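Local coordinates for lipopolysaccharide biosynthesis protein wbpB (Thermus thermophilus, PDB 3O9Z) that acts as an NAD-dependent dehydrogenase in the biosynthesis of the bacterial sugar 2,3-diacetamido-2,3-dideoxy-D-mannuronic acid, at residues T38-V43 and A50-E55; I78-P81 and P87-R90; A22-G27 and S45-A50. One frame throughout, in Å; residues are numbered along the deposited sequence.

Contact 1 (T38-V43 and A50-E55); sequences TNVGLV and AEFFTE. With NAD (nicotinamide-adenine-dinucleotide), chain H.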
loop_
_atom_site.group_PDB
_atom_site.type_symbol
_atom_site.label_atom_id
_atom_site.label_comp_id
_atom_site.label_asym_id
_atom_site.label_seq_id
_atom_site.Cartn_x
_atom_site.Cartn_y
_atom_site.Cartn_z
ATOM N N THR A 38 9.231 -1.763 1.548
ATOM C CA THR A 38 10.518 -1.575 2.196
ATOM C C THR A 38 11.082 -2.850 2.806
ATOM O O THR A 38 12.080 -2.789 3.557
ATOM C CB THR A 38 10.473 -0.522 3.299
ATOM O OG1 THR A 38 9.617 -1.036 4.327
ATOM C CG2 THR A 38 9.873 0.788 2.843
ATOM N N ASN A 39 10.471 -3.982 2.442
ATOM C CA ASN A 39 11.035 -5.256 2.862
ATOM C C ASN A 39 12.247 -5.729 2.079
ATOM O O ASN A 39 12.189 -6.688 1.314
ATOM C CB ASN A 39 9.897 -6.315 3.007
ATOM C CG ASN A 39 9.157 -6.615 1.709
ATOM O OD1 ASN A 39 8.782 -7.764 1.469
ATOM N ND2 ASN A 39 8.851 -5.615 0.932
ATOM N N VAL A 40 13.318 -4.936 2.173
ATOM C CA VAL A 40 14.468 -5.011 1.281
ATOM C C VAL A 40 15.761 -5.239 2.031
ATOM O O VAL A 40 16.861 -5.129 1.475
ATOM C CB VAL A 40 14.598 -3.713 0.453
ATOM C CG1 VAL A 40 13.341 -3.406 -0.345
ATOM C CG2 VAL A 40 14.969 -2.503 1.363
ATOM N N GLY A 41 15.679 -5.610 3.305
ATOM C CA GLY A 41 16.911 -5.752 4.113
ATOM C C GLY A 41 18.027 -6.645 3.587
ATOM O O GLY A 41 19.204 -6.518 3.949
ATOM N N LEU A 42 17.681 -7.565 2.690
ATOM C CA LEU A 42 18.680 -8.367 2.019
ATOM C C LEU A 42 19.751 -7.537 1.323
ATOM O O LEU A 42 20.862 -8.010 1.133
ATOM C CB LEU A 42 18.046 -9.285 0.966
ATOM C CG LEU A 42 18.366 -10.771 1.052
ATOM C CD1 LEU A 42 17.987 -11.419 -0.289
ATOM C CD2 LEU A 42 19.819 -11.038 1.402
ATOM N N VAL A 43 19.412 -6.320 0.926
ATOM C CA VAL A 43 20.302 -5.512 0.087
ATOM C C VAL A 43 21.620 -5.182 0.812
ATOM O O VAL A 43 22.676 -5.041 0.180
ATOM C CB VAL A 43 19.608 -4.222 -0.414
ATOM C CG1 VAL A 43 19.331 -3.201 0.718
ATOM C CG2 VAL A 43 20.475 -3.498 -1.456
ATOM N N ALA A 50 24.149 1.577 -0.894
ATOM C CA ALA A 50 23.220 2.032 -1.912
ATOM C C ALA A 50 22.145 2.933 -1.326
ATOM O O ALA A 50 21.622 2.672 -0.221
ATOM C CB ALA A 50 22.550 0.833 -2.605
ATOM N N GLU A 51 21.759 3.971 -2.040
ATOM C CA GLU A 51 20.644 4.816 -1.684
ATOM C C GLU A 51 19.348 4.014 -1.901
ATOM O O GLU A 51 19.300 3.093 -2.719
ATOM C CB GLU A 51 20.549 6.139 -2.475
ATOM C CG GLU A 51 21.708 7.143 -2.355
ATOM C CD GLU A 51 22.100 7.593 -0.967
ATOM O OE1 GLU A 51 23.323 7.784 -0.772
ATOM O OE2 GLU A 51 21.200 7.831 -0.128
ATOM N N PHE A 52 18.273 4.447 -1.253
ATOM C CA PHE A 52 17.013 3.718 -1.354
ATOM C C PHE A 52 15.846 4.697 -1.351
ATOM O O PHE A 52 15.823 5.668 -0.580
ATOM C CB PHE A 52 16.844 2.678 -0.216
ATOM C CG PHE A 52 15.510 1.962 -0.280
ATOM C CD1 PHE A 52 15.326 0.966 -1.242
ATOM C CD2 PHE A 52 14.399 2.411 0.441
ATOM C CE1 PHE A 52 14.102 0.343 -1.388
ATOM C CE2 PHE A 52 13.150 1.779 0.308
ATOM C CZ PHE A 52 13.013 0.753 -0.623
ATOM N N PHE A 53 14.866 4.485 -2.227
ATOM C CA PHE A 53 13.700 5.314 -2.348
ATOM C C PHE A 53 12.431 4.467 -2.380
ATOM O O PHE A 53 12.459 3.388 -3.019
ATOM C CB PHE A 53 13.766 6.123 -3.678
ATOM C CG PHE A 53 14.943 7.066 -3.701
ATOM C CD1 PHE A 53 14.760 8.379 -3.312
ATOM C CD2 PHE A 53 16.195 6.576 -4.069
ATOM C CE1 PHE A 53 15.874 9.245 -3.275
ATOM C CE2 PHE A 53 17.326 7.443 -4.003
ATOM C CZ PHE A 53 17.118 8.753 -3.579
ATOM N N THR A 54 11.372 4.964 -1.750
ATOM C CA THR A 54 10.042 4.396 -1.937
ATOM C C THR A 54 9.187 5.173 -2.955
ATOM O O THR A 54 8.193 4.635 -3.446
ATOM C CB THR A 54 9.248 4.353 -0.602
ATOM O OG1 THR A 54 9.139 5.698 -0.108
ATOM C CG2 THR A 54 9.923 3.432 0.415
ATOM N N GLU A 55 9.532 6.427 -3.269
ATOM C CA GLU A 55 8.711 7.280 -4.139
ATOM C C GLU A 55 9.435 7.401 -5.497
ATOM O O GLU A 55 10.585 7.861 -5.591
ATOM C CB GLU A 55 8.623 8.719 -3.579
ATOM C CG GLU A 55 8.281 8.706 -2.081
ATOM C CD GLU A 55 7.008 7.965 -1.779
ATOM O OE1 GLU A 55 6.991 7.198 -0.795
ATOM O OE2 GLU A 55 6.012 8.105 -2.502
HETATM P PA NAD H . 10.328 -6.469 6.929
HETATM O O1A NAD H . 11.328 -7.020 5.987
HETATM O O2A NAD H . 9.894 -5.018 6.877
HETATM O O5B NAD H . 9.120 -7.460 6.699
HETATM C C5B NAD H . 7.958 -7.144 7.403
HETATM C C4B NAD H . 6.781 -7.899 6.739
HETATM O O4B NAD H . 5.564 -7.710 7.508
HETATM C C3B NAD H . 6.487 -7.240 5.371
HETATM O O3B NAD H . 6.548 -8.189 4.301
HETATM C C2B NAD H . 5.107 -6.560 5.551
HETATM O O2B NAD H . 4.314 -6.469 4.352
HETATM C C1B NAD H . 4.499 -7.564 6.569
HETATM N N9A NAD H . 3.318 -7.038 7.245
HETATM C C8A NAD H . 2.882 -5.763 7.438
HETATM N N7A NAD H . 1.725 -5.818 8.066
HETATM C C5A NAD H . 1.385 -7.151 8.230
HETATM C C6A NAD H . 0.267 -7.826 8.800
HETATM N N6A NAD H . -0.825 -7.146 9.297
HETATM N N1A NAD H . 0.338 -9.145 8.747
HETATM C C2A NAD H . 1.307 -9.875 8.219
HETATM N N3A NAD H . 2.371 -9.302 7.680
HETATM C C4A NAD H . 2.407 -7.964 7.733
HETATM O O3 NAD H . 10.804 -6.701 8.461
HETATM P PN NAD H . 11.680 -7.899 9.049
HETATM O O1N NAD H . 13.113 -7.425 9.188
HETATM O O2N NAD H . 11.426 -9.187 8.369
HETATM O O5D NAD H . 11.170 -7.858 10.565
HETATM C C5D NAD H . 10.106 -8.751 10.807
HETATM C C4D NAD H . 9.996 -8.965 12.329
HETATM O O4D NAD H . 11.119 -9.828 12.609
HETATM C C3D NAD H . 10.083 -7.741 13.254
HETATM O O3D NAD H . 9.316 -8.019 14.457
HETATM C C2D NAD H . 11.582 -7.715 13.578
HETATM O O2D NAD H . 11.886 -7.109 14.843
HETATM C C1D NAD H . 11.974 -9.206 13.581
HETATM N N1N NAD H . 13.379 -9.451 13.242
HETATM C C2N NAD H . 14.053 -10.243 14.011
HETATM C C3N NAD H . 15.372 -10.593 13.810
HETATM C C7N NAD H . 16.037 -11.494 14.766
HETATM O O7N NAD H . 15.449 -12.284 15.538
HETATM N N7N NAD H . 17.351 -11.406 14.810
HETATM C C4N NAD H . 16.019 -10.020 12.702
HETATM C C5N NAD H . 15.236 -9.226 11.870
HETATM C C6N NAD H . 13.902 -8.920 12.124
#
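Val40 and Thr38, in the loop that follows the second strand of the NAD-binding Rossmann fold, pack against Phe52 of strand 51-53, an edge strand of that sheet within the chain, and Thr54 just beyond it. Backbone hydrogen bonds from Glu51 and Phe53 fix this strand beside 29-34, and the loop lies across from its Phe52 side. Two apolar meetings carry the contact. At Phe52 the side chain has CG anti to the backbone N (chi1 177°), which carries the ring toward the loop, and Val40 approaches from the opposite direction: its CG2 stands over one face, 4.0 Å above the plane of the Phe52 ring and offset toward the rim, while Val40 CG1 comes to 4.0 Å from Phe52 CE1. The second meeting is between methyls, Thr38 CG2 lying 3.6 Å from Thr54 CG2. Thr38 CG2 also approaches the Phe52 ring obliquely, 4.3 Å from Phe52 CE2. Thr54 turns its hydroxyl the other way, and OG1 donates to Glu55 OE1 at 2.7 Å, on the anti side of the carboxylate and 31° out of its plane; Glu55 holds the N-cap position of helix 56-68. An alanine in place of Thr54 has neither CG2 nor OG1, which would probably leave a gap beside Thr38 CG2 and let the Glu55 carboxylate turn more freely. Asn39, centre of an inverse gamma turn, faces away, its CB 3.4 Å from O1A of an NAD held by a second subunit. Trp165 of that subunit packs on Val40, and its Lys168 hydrogen-bonds Phe52 O. Since only carbon atoms meet between the two segments, shape rather than directional bonding matches loop to strand, and the polar links run instead to the sheet, the helix start and the neighbouring subunit.

Contact 2 (I78-P81 and P87-R90); sequences IASP and PQIR. With NAD (nicotinamide-adenine-dinucleotide), chain E.
Ile78, Gln88 and Ser80 join the end of strand 75-78 to helix 85-94, a beta-alpha connection of the Rossmann fold whose loop lines the NAD pocket. Ile78 has the most surface buried. Its CG1 branch reaches to the helix, so that CD1 lies 3.6 Å from Ile89 CG1, with the two isoleucine side chains crossing at about a right angle, and 3.8 Å from Gln88 CB. The other branch, CG2, sits 3.5 Å from Gln88 OE1, placing a methyl beside the amide oxygen. Gln88 runs extended beyond CG (chi2 -173°), which carries its amide from the helix to the loop just after the strand. There Ser80 OG donates to Gln88 OE1 at 2.8 Å; the donor stands above the carbonyl plane, 52° out of it, at a C=O...donor angle of 127°. Thr9 OG1 is a second hydrogen-bonding partner of the same oxygen, and Glu57 of a third subunit accepts from Gln88 NE2. This buried amide is thus gripped at both of its polar atoms, which should fix its flip and rotation against the cofactor. The loop backbone serves the pocket too: Ser80 O, hydrogen-bonded to His85 NE2, lies 3.2 Å from NAD O3D. At the adenine end, Gln88 NE2 comes to 3.1 Å from NAD N1A.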
loop_
_atom_site.group_PDB
_atom_site.type_symbol
_atom_site.label_atom_id
_atom_site.label_comp_id
_atom_site.label_asym_id
_atom_site.label_seq_id
_atom_site.Cartn_x
_atom_site.Cartn_y
_atom_site.Cartn_z
ATOM N N ILE A 78 15.443 -3.249 -14.160
ATOM C CA ILE A 78 14.017 -3.078 -13.893
ATOM C C ILE A 78 13.424 -4.450 -13.558
ATOM O O ILE A 78 13.305 -5.330 -14.405
ATOM C CB ILE A 78 13.263 -2.426 -15.095
ATOM C CG1 ILE A 78 13.763 -0.978 -15.239
ATOM C CG2 ILE A 78 11.765 -2.470 -14.983
ATOM C CD1 ILE A 78 13.384 -0.331 -16.611
ATOM N N ALA A 79 13.051 -4.602 -12.290
ATOM C CA ALA A 79 12.440 -5.860 -11.782
ATOM C C ALA A 79 11.079 -5.573 -11.155
ATOM O O ALA A 79 10.664 -6.287 -10.215
ATOM C CB ALA A 79 13.388 -6.542 -10.829
ATOM N N SER A 80 10.375 -4.553 -11.612
ATOM C CA SER A 80 9.028 -4.174 -11.207
ATOM C C SER A 80 7.964 -5.013 -11.932
ATOM O O SER A 80 8.328 -5.760 -12.870
ATOM C CB SER A 80 8.833 -2.678 -11.469
ATOM O OG SER A 80 9.088 -2.471 -12.875
ATOM N N PRO A 81 6.677 -4.908 -11.538
ATOM C CA PRO A 81 5.576 -5.569 -12.275
ATOM C C PRO A 81 5.542 -5.130 -13.746
ATOM O O PRO A 81 6.043 -4.041 -14.100
ATOM C CB PRO A 81 4.312 -5.093 -11.566
ATOM C CG PRO A 81 4.803 -4.887 -10.105
ATOM C CD PRO A 81 6.170 -4.267 -10.301
ATOM N N PRO A 87 6.978 2.389 -18.623
ATOM C CA PRO A 87 7.240 3.761 -18.125
ATOM C C PRO A 87 8.552 3.874 -17.380
ATOM O O PRO A 87 9.074 5.009 -17.278
ATOM C CB PRO A 87 6.012 4.108 -17.293
ATOM C CG PRO A 87 5.505 2.713 -16.854
ATOM C CD PRO A 87 5.695 1.870 -18.120
ATOM N N GLN A 88 9.073 2.792 -16.780
ATOM C CA GLN A 88 10.376 2.814 -16.142
ATOM C C GLN A 88 11.548 2.835 -17.110
ATOM O O GLN A 88 12.592 3.420 -16.855
ATOM C CB GLN A 88 10.585 1.744 -15.031
ATOM C CG GLN A 88 9.607 1.969 -13.894
ATOM C CD GLN A 88 9.850 1.075 -12.714
ATOM O OE1 GLN A 88 10.370 -0.029 -12.825
ATOM N NE2 GLN A 88 9.515 1.627 -11.546
ATOM N N ILE A 89 11.351 2.161 -18.252
ATOM C CA ILE A 89 12.294 2.311 -19.354
ATOM C C ILE A 89 12.191 3.753 -19.907
ATOM O O ILE A 89 13.257 4.338 -20.103
ATOM C CB ILE A 89 11.946 1.315 -20.462
ATOM C CG1 ILE A 89 12.237 -0.143 -20.039
ATOM C CG2 ILE A 89 12.740 1.690 -21.729
ATOM C CD1 ILE A 89 11.398 -1.150 -20.875
ATOM N N ARG A 90 11.015 4.369 -19.973
ATOM C CA ARG A 90 10.946 5.789 -20.429
ATOM C C ARG A 90 11.727 6.635 -19.403
ATOM O O ARG A 90 12.400 7.610 -19.776
ATOM C CB ARG A 90 9.502 6.270 -20.470
ATOM C CG ARG A 90 8.696 5.588 -21.577
ATOM C CD ARG A 90 8.754 6.282 -22.888
ATOM N NE ARG A 90 8.349 7.687 -22.808
ATOM C CZ ARG A 90 7.148 8.164 -23.137
ATOM N NH1 ARG A 90 6.923 9.469 -23.052
ATOM N NH2 ARG A 90 6.158 7.401 -23.595
HETATM P PA NAD E . 7.332 -9.606 -7.008
HETATM O O1A NAD E . 7.997 -10.575 -6.104
HETATM O O2A NAD E . 5.830 -9.295 -6.915
HETATM O O5B NAD E . 8.196 -8.307 -6.762
HETATM C C5B NAD E . 7.744 -7.165 -7.436
HETATM C C4B NAD E . 8.382 -5.927 -6.761
HETATM O O4B NAD E . 8.108 -4.724 -7.524
HETATM C C3B NAD E . 7.693 -5.707 -5.385
HETATM O O3B NAD E . 8.658 -5.665 -4.314
HETATM C C2B NAD E . 6.900 -4.399 -5.552
HETATM O O2B NAD E . 6.769 -3.616 -4.356
HETATM C C1B NAD E . 7.857 -3.694 -6.558
HETATM N N9A NAD E . 7.164 -2.565 -7.231
HETATM C C8A NAD E . 5.859 -2.232 -7.431
HETATM N N7A NAD E . 5.759 -1.064 -8.060
HETATM C C5A NAD E . 7.029 -0.564 -8.203
HETATM C C6A NAD E . 7.597 0.643 -8.763
HETATM N N6A NAD E . 6.780 1.625 -9.254
HETATM N N1A NAD E . 8.924 0.665 -8.709
HETATM C C2A NAD E . 9.787 -0.228 -8.242
HETATM N N3A NAD E . 9.276 -1.356 -7.686
HETATM C C4A NAD E . 7.947 -1.507 -7.710
HETATM O O3 NAD E . 7.612 -10.048 -8.520
HETATM P PN NAD E . 8.831 -10.760 -9.192
HETATM O O1N NAD E . 8.508 -12.247 -9.337
HETATM O O2N NAD E . 10.111 -10.355 -8.516
HETATM O O5D NAD E . 8.745 -10.256 -10.706
HETATM C C5D NAD E . 9.419 -9.043 -10.927
HETATM C C4D NAD E . 9.662 -8.968 -12.446
HETATM O O4D NAD E . 10.637 -9.996 -12.726
HETATM C C3D NAD E . 8.441 -9.221 -13.342
HETATM O O3D NAD E . 8.670 -8.444 -14.561
HETATM C C2D NAD E . 8.630 -10.705 -13.698
HETATM O O2D NAD E . 8.073 -11.034 -14.961
HETATM C C1D NAD E . 10.145 -10.943 -13.692
HETATM N N1N NAD E . 10.514 -12.321 -13.372
HETATM C C2N NAD E . 11.381 -12.951 -14.135
HETATM C C3N NAD E . 11.819 -14.243 -13.924
HETATM C C7N NAD E . 12.738 -14.802 -14.931
HETATM O O7N NAD E . 13.448 -14.073 -15.656
HETATM N N7N NAD E . 12.839 -16.126 -14.899
HETATM C C4N NAD E . 11.315 -14.910 -12.800
HETATM C C5N NAD E . 10.466 -14.186 -11.962
HETATM C C6N NAD E . 10.072 -12.878 -12.234
#

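Contact 3 (A22-G27 and S45-A50); sequences AIKEVG and SFFPEA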
loop_
_atom_site.group_PDB
_atom_site.type_symbol
_atom_site.label_atom_id
_atom_site.label_comp_id
_atom_site.label_asym_id
_atom_site.label_seq_id
_atom_site.Cartn_x
_atom_site.Cartn_y
_atom_site.Cartn_z
ATOM N N ALA A 22 23.898 -10.582 -9.952
ATOM C CA ALA A 22 24.469 -10.308 -11.281
ATOM C C ALA A 22 25.293 -9.018 -11.284
ATOM O O ALA A 22 26.367 -8.942 -11.893
ATOM C CB ALA A 22 23.350 -10.186 -12.347
ATOM N N ILE A 23 24.758 -7.958 -10.695
ATOM C CA ILE A 23 25.481 -6.692 -10.642
ATOM C C ILE A 23 26.808 -6.886 -9.930
ATOM O O ILE A 23 27.829 -6.376 -10.392
ATOM C CB ILE A 23 24.639 -5.618 -9.916
ATOM C CG1 ILE A 23 23.439 -5.246 -10.780
ATOM C CG2 ILE A 23 25.477 -4.350 -9.608
ATOM C CD1 ILE A 23 22.368 -4.424 -10.058
ATOM N N LYS A 24 26.779 -7.583 -8.800
ATOM C CA LYS A 24 27.994 -7.975 -8.086
ATOM C C LYS A 24 28.977 -8.665 -9.044
ATOM O O LYS A 24 30.100 -8.180 -9.271
ATOM C CB LYS A 24 27.611 -8.905 -6.933
ATOM C CG LYS A 24 28.746 -9.658 -6.279
ATOM C CD LYS A 24 29.066 -8.980 -4.970
ATOM C CE LYS A 24 29.101 -7.469 -5.148
ATOM N NZ LYS A 24 28.497 -6.807 -3.964
ATOM N N GLU A 25 28.530 -9.791 -9.600
ATOM C CA GLU A 25 29.380 -10.695 -10.368
ATOM C C GLU A 25 29.904 -10.041 -11.652
ATOM O O GLU A 25 30.963 -10.413 -12.133
ATOM C CB GLU A 25 28.662 -12.033 -10.629
ATOM C CG GLU A 25 28.370 -12.791 -9.345
ATOM C CD GLU A 25 27.793 -14.188 -9.517
ATOM O OE1 GLU A 25 27.180 -14.496 -10.566
ATOM O OE2 GLU A 25 27.887 -14.973 -8.550
ATOM N N VAL A 26 29.249 -9.025 -12.192
ATOM C CA VAL A 26 29.841 -8.314 -13.324
ATOM C C VAL A 26 30.703 -7.095 -12.931
ATOM O O VAL A 26 31.120 -6.324 -13.798
ATOM C CB VAL A 26 28.796 -7.890 -14.370
ATOM C CG1 VAL A 26 28.062 -9.105 -14.960
ATOM C CG2 VAL A 26 27.821 -6.831 -13.820
ATOM N N GLY A 27 30.919 -6.892 -11.631
ATOM C CA GLY A 27 31.734 -5.774 -11.121
ATOM C C GLY A 27 31.085 -4.408 -11.168
ATOM O O GLY A 27 31.766 -3.375 -11.233
ATOM N N SER A 45 23.488 -7.125 2.437
ATOM C CA SER A 45 24.477 -8.185 2.267
ATOM C C SER A 45 25.166 -8.091 0.905
ATOM O O SER A 45 26.131 -8.813 0.677
ATOM C CB SER A 45 23.833 -9.562 2.451
ATOM O OG SER A 45 22.897 -9.792 1.415
ATOM N N PHE A 46 24.694 -7.204 0.030
ATOM C CA PHE A 46 25.303 -7.025 -1.296
ATOM C C PHE A 46 25.922 -5.640 -1.462
ATOM O O PHE A 46 27.071 -5.499 -1.914
ATOM C CB PHE A 46 24.261 -7.206 -2.422
ATOM C CG PHE A 46 23.754 -8.619 -2.581
ATOM C CD1 PHE A 46 24.361 -9.508 -3.467
ATOM C CD2 PHE A 46 22.680 -9.052 -1.826
ATOM C CE1 PHE A 46 23.881 -10.792 -3.601
ATOM C CE2 PHE A 46 22.195 -10.343 -1.944
ATOM C CZ PHE A 46 22.805 -11.214 -2.836
ATOM N N PHE A 47 25.114 -4.611 -1.219
ATOM C CA PHE A 47 25.489 -3.232 -1.481
ATOM C C PHE A 47 25.033 -2.372 -0.315
ATOM O O PHE A 47 24.041 -1.640 -0.411
ATOM C CB PHE A 47 24.892 -2.718 -2.814
ATOM C CG PHE A 47 25.469 -3.397 -4.026
ATOM C CD1 PHE A 47 26.722 -3.024 -4.484
ATOM C CD2 PHE A 47 24.785 -4.444 -4.642
ATOM C CE1 PHE A 47 27.279 -3.684 -5.598
ATOM C CE2 PHE A 47 25.326 -5.102 -5.738
ATOM C CZ PHE A 47 26.577 -4.724 -6.217
ATOM N N PRO A 48 25.793 -2.440 0.792
ATOM C CA PRO A 48 25.368 -1.782 2.022
ATOM C C PRO A 48 25.408 -0.254 2.005
ATOM O O PRO A 48 24.906 0.353 2.944
ATOM C CB PRO A 48 26.360 -2.322 3.062
ATOM C CG PRO A 48 27.584 -2.661 2.287
ATOM C CD PRO A 48 27.032 -3.213 0.973
ATOM N N GLU A 49 25.870 0.386 0.928
ATOM C CA GLU A 49 25.894 1.855 0.804
ATOM C C GLU A 49 24.924 2.459 -0.240
ATOM O O GLU A 49 24.804 3.678 -0.434
ATOM C CB GLU A 49 27.345 2.335 0.588
ATOM C CG GLU A 49 28.128 2.314 1.907
ATOM C CD GLU A 49 29.624 2.541 1.797
ATOM O OE1 GLU A 49 30.136 2.812 0.690
ATOM O OE2 GLU A 49 30.297 2.423 2.844
ATOM N N ALA A 50 24.149 1.577 -0.894
ATOM C CA ALA A 50 23.220 2.032 -1.912
ATOM C C ALA A 50 22.145 2.933 -1.326
ATOM O O ALA A 50 21.622 2.672 -0.221
ATOM C CB ALA A 50 22.550 0.833 -2.605
#
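Phe46, the first residue of 45-50 to meet the helix end 22-27, offers its carbonyl to Lys24: NZ lies 2.8 Å from Phe46 O, but the angle is poor and the pair does not qualify as a hydrogen bond. The attraction there is probably mainly electrostatic. Phe47 comes next and makes the main contact. Lys24 NZ stands over one face of its ring, 3.9 Å from the centroid and 22° off the normal, a cation-pi arrangement in which the nitrogen is offset toward the rim near CZ. To get there, Lys24 sets off with CG anti to the backbone N (chi1 167°) and then bends at each of its remaining torsions, its side chain sliding past that of Phe47 in the opposite direction. Ile23 approaches the same ring obliquely, CG2 being 3.6 Å from Phe47 CZ. From Phe47 a type I turn runs through Pro48 and Glu49 to Ala50, where Ala50 N reaches back to Phe47 O at 3.3 Å. On the facing segment, a Schellman motif with Gly27 at C-prime (phi 75°) ends the helix just beyond Lys24. Phe47 also touches Leu30, so its side chain bridges the end of helix 16-25 and strand 29-34, while helix 266-274 packs on helix 16-25 through Tyr270, which Ile23 touches.

All three contacts belong to the Rossmann domain, but only contact 2 lines the chain's own NAD pocket; its Ser80 side chain is about 12 Å from the bound 2-oxoglutarate. Contacts 1 and 3 share Ala50, their centres about 13 Å apart, and both involve the loop between strands 29-34 and 51-53; both touch the second subunit. Contact 2 lies about 16 Å from contact 1 and 20 Å from contact 3, centre to centre. Contact 3 is remote from the cofactor, with the Ile23 side chain about 13 Å from an NAD. Glu57, just after 50-55, links subunits: the third subunit's copy hydrogen-bonds Gln88 of contact 2.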